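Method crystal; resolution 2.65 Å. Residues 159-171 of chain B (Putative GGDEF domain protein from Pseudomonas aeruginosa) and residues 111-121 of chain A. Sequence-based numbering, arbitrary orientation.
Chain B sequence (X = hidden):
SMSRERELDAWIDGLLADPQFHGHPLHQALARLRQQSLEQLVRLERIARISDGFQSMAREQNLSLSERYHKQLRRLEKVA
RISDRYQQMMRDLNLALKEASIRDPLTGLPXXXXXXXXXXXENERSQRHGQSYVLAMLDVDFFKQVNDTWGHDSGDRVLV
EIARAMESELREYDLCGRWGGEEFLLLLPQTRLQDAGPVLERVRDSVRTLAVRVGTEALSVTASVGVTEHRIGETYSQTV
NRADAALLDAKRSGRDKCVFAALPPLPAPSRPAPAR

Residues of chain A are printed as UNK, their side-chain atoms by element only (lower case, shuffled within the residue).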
# COMPACT_ATOMS: atom_id res chain seq x y z
N LEU B 159 -12.89 -46.78 -23.20
CA LEU B 159 -11.76 -46.18 -22.60
C LEU B 159 -12.08 -45.06 -21.70
O LEU B 159 -11.47 -44.90 -20.81
CB LEU B 159 -10.76 -45.82 -23.58
CG LEU B 159 -10.07 -46.68 -24.57
CD1 LEU B 159 -9.25 -45.83 -25.40
CD2 LEU B 159 -9.27 -47.82 -24.13
N VAL B 160 -13.04 -44.24 -22.01
CA VAL B 160 -13.41 -43.14 -21.12
C VAL B 160 -13.97 -43.69 -19.81
O VAL B 160 -13.67 -43.18 -18.71
CB VAL B 160 -14.42 -42.20 -21.83
CG1 VAL B 160 -15.03 -41.20 -20.84
CG2 VAL B 160 -13.76 -41.47 -22.99
N GLU B 161 -14.76 -44.74 -19.91
CA GLU B 161 -15.39 -45.31 -18.72
C GLU B 161 -14.42 -46.17 -17.91
O GLU B 161 -14.51 -46.22 -16.67
CB GLU B 161 -16.64 -46.09 -19.13
CG GLU B 161 -17.73 -45.14 -19.64
CD GLU B 161 -18.30 -44.27 -18.53
OE1 GLU B 161 -19.47 -44.50 -18.16
OE2 GLU B 161 -17.59 -43.36 -18.03
N ILE B 162 -13.48 -46.83 -18.60
CA ILE B 162 -12.39 -47.50 -17.89
C ILE B 162 -11.57 -46.50 -17.10
O ILE B 162 -11.17 -46.76 -15.96
CB ILE B 162 -11.53 -48.30 -18.88
CG1 ILE B 162 -12.26 -49.57 -19.29
CG2 ILE B 162 -10.20 -48.61 -18.27
CD1 ILE B 162 -11.79 -50.12 -20.60
N ALA B 163 -11.31 -45.32 -17.68
CA ALA B 163 -10.60 -44.28 -16.95
C ALA B 163 -11.38 -43.89 -15.69
O ALA B 163 -10.80 -43.80 -14.60
CB ALA B 163 -10.36 -43.06 -17.84
N ARG B 164 -12.69 -43.65 -15.84
CA ARG B 164 -13.55 -43.35 -14.70
C ARG B 164 -13.42 -44.39 -13.59
O ARG B 164 -13.26 -44.06 -12.40
CB ARG B 164 -15.00 -43.27 -15.17
CG ARG B 164 -15.95 -42.49 -14.25
CD ARG B 164 -17.09 -43.36 -13.79
NE ARG B 164 -17.78 -44.07 -14.88
CZ ARG B 164 -18.64 -45.07 -14.68
NH1 ARG B 164 -18.91 -45.48 -13.45
NH2 ARG B 164 -19.23 -45.67 -15.70
N ALA B 165 -13.46 -45.67 -13.97
CA ALA B 165 -13.54 -46.74 -12.99
C ALA B 165 -12.21 -46.92 -12.26
O ALA B 165 -12.20 -47.08 -11.03
CB ALA B 165 -13.96 -48.04 -13.67
N MET B 166 -11.10 -46.92 -13.00
CA MET B 166 -9.78 -47.01 -12.38
C MET B 166 -9.50 -45.82 -11.47
O MET B 166 -9.02 -45.99 -10.35
CB MET B 166 -8.69 -47.12 -13.43
CG MET B 166 -8.79 -48.36 -14.29
SD MET B 166 -7.27 -48.66 -15.20
CE MET B 166 -7.12 -47.13 -16.15
N GLU B 167 -9.79 -44.60 -11.93
CA GLU B 167 -9.59 -43.43 -11.07
C GLU B 167 -10.37 -43.56 -9.77
O GLU B 167 -9.89 -43.14 -8.71
CB GLU B 167 -10.02 -42.16 -11.78
CG GLU B 167 -8.90 -41.27 -12.25
CD GLU B 167 -9.40 -39.90 -12.67
OE1 GLU B 167 -10.60 -39.79 -13.02
OE2 GLU B 167 -8.59 -38.93 -12.65
N SER B 168 -11.58 -44.13 -9.84
CA SER B 168 -12.40 -44.23 -8.63
C SER B 168 -11.81 -45.14 -7.57
O SER B 168 -12.19 -45.03 -6.40
CB SER B 168 -13.80 -44.73 -8.98
OG SER B 168 -13.83 -46.15 -9.07
N GLU B 169 -10.91 -46.06 -7.93
CA GLU B 169 -10.41 -47.05 -6.98
C GLU B 169 -8.99 -46.76 -6.47
O GLU B 169 -8.40 -47.61 -5.80
CB GLU B 169 -10.48 -48.46 -7.60
CG GLU B 169 -11.90 -49.02 -7.76
CD GLU B 169 -12.55 -49.47 -6.44
OE1 GLU B 169 -12.13 -48.99 -5.36
OE2 GLU B 169 -13.49 -50.30 -6.49
N LEU B 170 -8.45 -45.58 -6.73
CA LEU B 170 -7.10 -45.26 -6.31
C LEU B 170 -7.09 -44.52 -4.98
O LEU B 170 -8.01 -43.76 -4.67
CB LEU B 170 -6.40 -44.41 -7.36
CG LEU B 170 -6.30 -45.02 -8.75
CD1 LEU B 170 -5.56 -44.06 -9.64
CD2 LEU B 170 -5.62 -46.39 -8.69
N ARG B 171 -6.03 -44.73 -4.21
CA ARG B 171 -5.80 -43.97 -2.99
C ARG B 171 -5.30 -42.57 -3.32
O ARG B 171 -5.15 -42.19 -4.49
CB ARG B 171 -4.80 -44.68 -2.08
CG ARG B 171 -5.08 -46.14 -1.94
CD ARG B 171 -4.11 -46.75 -0.97
NE ARG B 171 -3.27 -47.76 -1.62
CZ ARG B 171 -2.03 -47.54 -2.05
NH1 ARG B 171 -1.35 -48.52 -2.61
NH2 ARG B 171 -1.47 -46.33 -1.93
N UNK A 111 -18.62 -30.20 -17.23
CA UNK A 111 -18.16 -31.36 -17.87
C UNK A 111 -17.91 -32.57 -17.07
O UNK A 111 -18.29 -32.59 -16.09
c UNK A 111 -15.80 -30.81 -18.14
c UNK A 111 -17.05 -31.01 -18.77
o UNK A 111 -15.61 -30.98 -17.09
n UNK A 111 -14.94 -30.54 -18.86
N UNK A 112 -17.36 -33.59 -17.62
CA UNK A 112 -17.10 -34.78 -16.96
C UNK A 112 -16.18 -34.68 -15.85
O UNK A 112 -16.39 -35.25 -14.95
c UNK A 112 -17.48 -36.71 -18.43
n UNK A 112 -18.54 -40.78 -19.29
n UNK A 112 -17.66 -38.89 -19.10
c UNK A 112 -16.59 -35.73 -17.86
c UNK A 112 -16.76 -37.96 -18.61
c UNK A 112 -17.69 -40.11 -18.80
n UNK A 112 -16.83 -40.62 -18.16
N UNK A 113 -15.15 -33.91 -15.95
CA UNK A 113 -14.24 -33.67 -14.94
C UNK A 113 -14.87 -33.00 -13.83
O UNK A 113 -14.51 -33.27 -12.87
c UNK A 113 -9.75 -32.77 -16.98
c UNK A 113 -10.88 -31.80 -15.01
n UNK A 113 -10.15 -31.91 -17.86
c UNK A 113 -13.07 -32.89 -15.47
n UNK A 113 -9.08 -33.73 -17.40
n UNK A 113 -10.04 -32.74 -15.69
c UNK A 113 -12.05 -32.49 -14.48
N UNK A 114 -15.75 -32.07 -14.02
CA UNK A 114 -16.41 -31.43 -12.98
C UNK A 114 -17.28 -32.26 -12.17
O UNK A 114 -17.45 -32.06 -11.07
s UNK A 114 -18.08 -28.12 -12.41
c UNK A 114 -16.80 -29.22 -12.56
c UNK A 114 -19.33 -28.99 -11.66
c UNK A 114 -17.11 -30.27 -13.46
N UNK A 115 -17.95 -33.12 -12.82
CA UNK A 115 -18.81 -34.02 -12.29
C UNK A 115 -18.25 -35.03 -11.51
O UNK A 115 -18.75 -35.35 -10.61
c UNK A 115 -20.89 -32.45 -14.03
c UNK A 115 -22.02 -34.37 -13.14
c UNK A 115 -19.65 -34.55 -13.39
c UNK A 115 -20.80 -33.67 -13.22
N UNK A 116 -17.19 -35.55 -11.92
CA UNK A 116 -16.45 -36.49 -11.25
C UNK A 116 -15.83 -35.95 -10.03
O UNK A 116 -15.54 -36.65 -9.21
c UNK A 116 -16.66 -38.98 -12.57
c UNK A 116 -15.42 -36.99 -12.13
c UNK A 116 -14.96 -38.42 -14.03
c UNK A 116 -15.94 -37.88 -13.14
N UNK A 117 -15.40 -34.76 -10.05
CA UNK A 117 -14.84 -34.11 -8.99
C UNK A 117 -15.78 -33.83 -7.99
O UNK A 117 -15.47 -33.91 -6.95
c UNK A 117 -13.88 -31.78 -8.72
c UNK A 117 -13.30 -30.73 -9.59
o UNK A 117 -13.62 -29.57 -9.38
o UNK A 117 -12.50 -31.06 -10.49
c UNK A 117 -14.09 -32.99 -9.52
N UNK A 118 -16.95 -33.44 -8.33
CA UNK A 118 -17.99 -33.21 -7.43
C UNK A 118 -18.57 -34.48 -6.95
O UNK A 118 -18.97 -34.57 -5.91
c UNK A 118 -20.09 -31.18 -5.94
n UNK A 118 -21.34 -28.83 -6.47
c UNK A 118 -21.96 -29.69 -5.74
c UNK A 118 -18.91 -32.22 -7.97
n UNK A 118 -23.13 -29.37 -5.31
n UNK A 118 -21.40 -30.83 -5.46
c UNK A 118 -20.16 -32.00 -7.19
N UNK A 119 -18.59 -35.48 -7.73
CA UNK A 119 -19.09 -36.77 -7.27
C UNK A 119 -18.21 -37.34 -6.17
O UNK A 119 -18.72 -37.90 -5.18
c UNK A 119 -21.58 -38.69 -8.42
c UNK A 119 -19.20 -37.75 -8.44
c UNK A 119 -20.36 -38.27 -10.59
c UNK A 119 -20.56 -37.81 -9.15
N UNK A 120 -16.89 -37.19 -6.31
CA UNK A 120 -15.98 -37.58 -5.23
C UNK A 120 -16.30 -36.83 -3.94
O UNK A 120 -16.45 -37.43 -2.87
c UNK A 120 -12.17 -38.11 -5.24
c UNK A 120 -14.53 -37.35 -5.67
n UNK A 120 -11.10 -41.63 -5.56
c UNK A 120 -11.30 -40.35 -5.87
n UNK A 120 -10.91 -39.89 -7.05
c UNK A 120 -13.49 -37.64 -4.61
n UNK A 120 -11.90 -39.54 -5.00
N UNK A 121 -16.44 -35.50 -4.02
CA UNK A 121 -16.64 -34.78 -2.76
C UNK A 121 -18.03 -35.02 -2.17
O UNK A 121 -18.20 -34.97 -0.95
o UNK A 121 -17.33 -30.15 -4.26
o UNK A 121 -15.31 -31.04 -4.27
c UNK A 121 -16.33 -33.29 -2.90
c UNK A 121 -16.56 -31.14 -4.17
c UNK A 121 -17.15 -32.52 -3.89
O HOH W 1 -13.85 -40.12 -17.42

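Position 111 carries two side-chain carbons, the second bearing one oxygen and one nitrogen, and lies out of reach of chain B. An oxygen and a nitrogen on one carbon make a carboxamide: A:Asn111. It is the N-cap, and A:Asn111 OD1 accepts from the backbone N of position 114, satisfying an amide in the first turn with no carbonyl of the same helix one turn earlier to bond to.

Position 112 has three carbons, a nitrogen, then a carbon with two more nitrogens. That chain ends in a guanidinium, so this is A:Arg112. Its NH1 and NH2 both donate to B:Glu161 OE2, at 2.8 and 3.0 Å, in a salt bridge. B:Val160 CG1 lies over one face of the guanidinium, 3.3 Å from NH1, while the carboxylate approaches at the edge, where the N-H bonds point. A water accepts from NH1 at 3.1 Å and donates weakly to B:Val160 O at 3.3 Å.

Position 113 repeats the same atoms and is A:Arg113; its guanidinium is hydrogen-bonded elsewhere in the structure. At 114, two carbons, a sulfur and a final carbon, unbranched, give A:Met114, out of reach of chain B. Four carbons forked at the second make 115 A:Leu115, buried and also out of reach.

Position 116 has the same forked four carbons, but its CA-to-CB bond points toward chain B: A:Leu116. Its CD2 rests 4.0 Å from B:Arg164 CG, an apolar contact with the aliphatic part of the arginine.

Position 117, three carbons with two oxygens on the third, is A:Glu117, and 118, with another guanidinium, is A:Arg118; neither reaches chain B. The forked carbons of 119 are A:Leu119, buried like A:Leu115 one turn earlier.

Position 120 again ends in a guanidinium, and its CA-to-CB bond points toward chain B: A:Arg120. Its NH2 lies 3.7 Å from both B:Glu167 O and B:Ser168 O and 3.9 Å from B:Leu170 O. A long cationic side chain suits this cluster of backbone carbonyls. Position 121, three carbons with two oxygens on the third, is A:Glu121, exposed and out of reach of chain B.

The contact thus rests on positions 112, 116 and 120, spaced four apart so that they share one helix face. The helices run in similar directions, 26° apart, with axes no closer than 12.2 Å, so long side chains must span the gap. B:Glu161 anchors one end: B:Arg164 NH2 holds its OE1 at 2.7 Å and B:Arg164 NE its OE2 at 3.2 Å, so that the one carboxylate is shared by two arginines.

Chain A, residues 111-121: NRRMLLERLRE
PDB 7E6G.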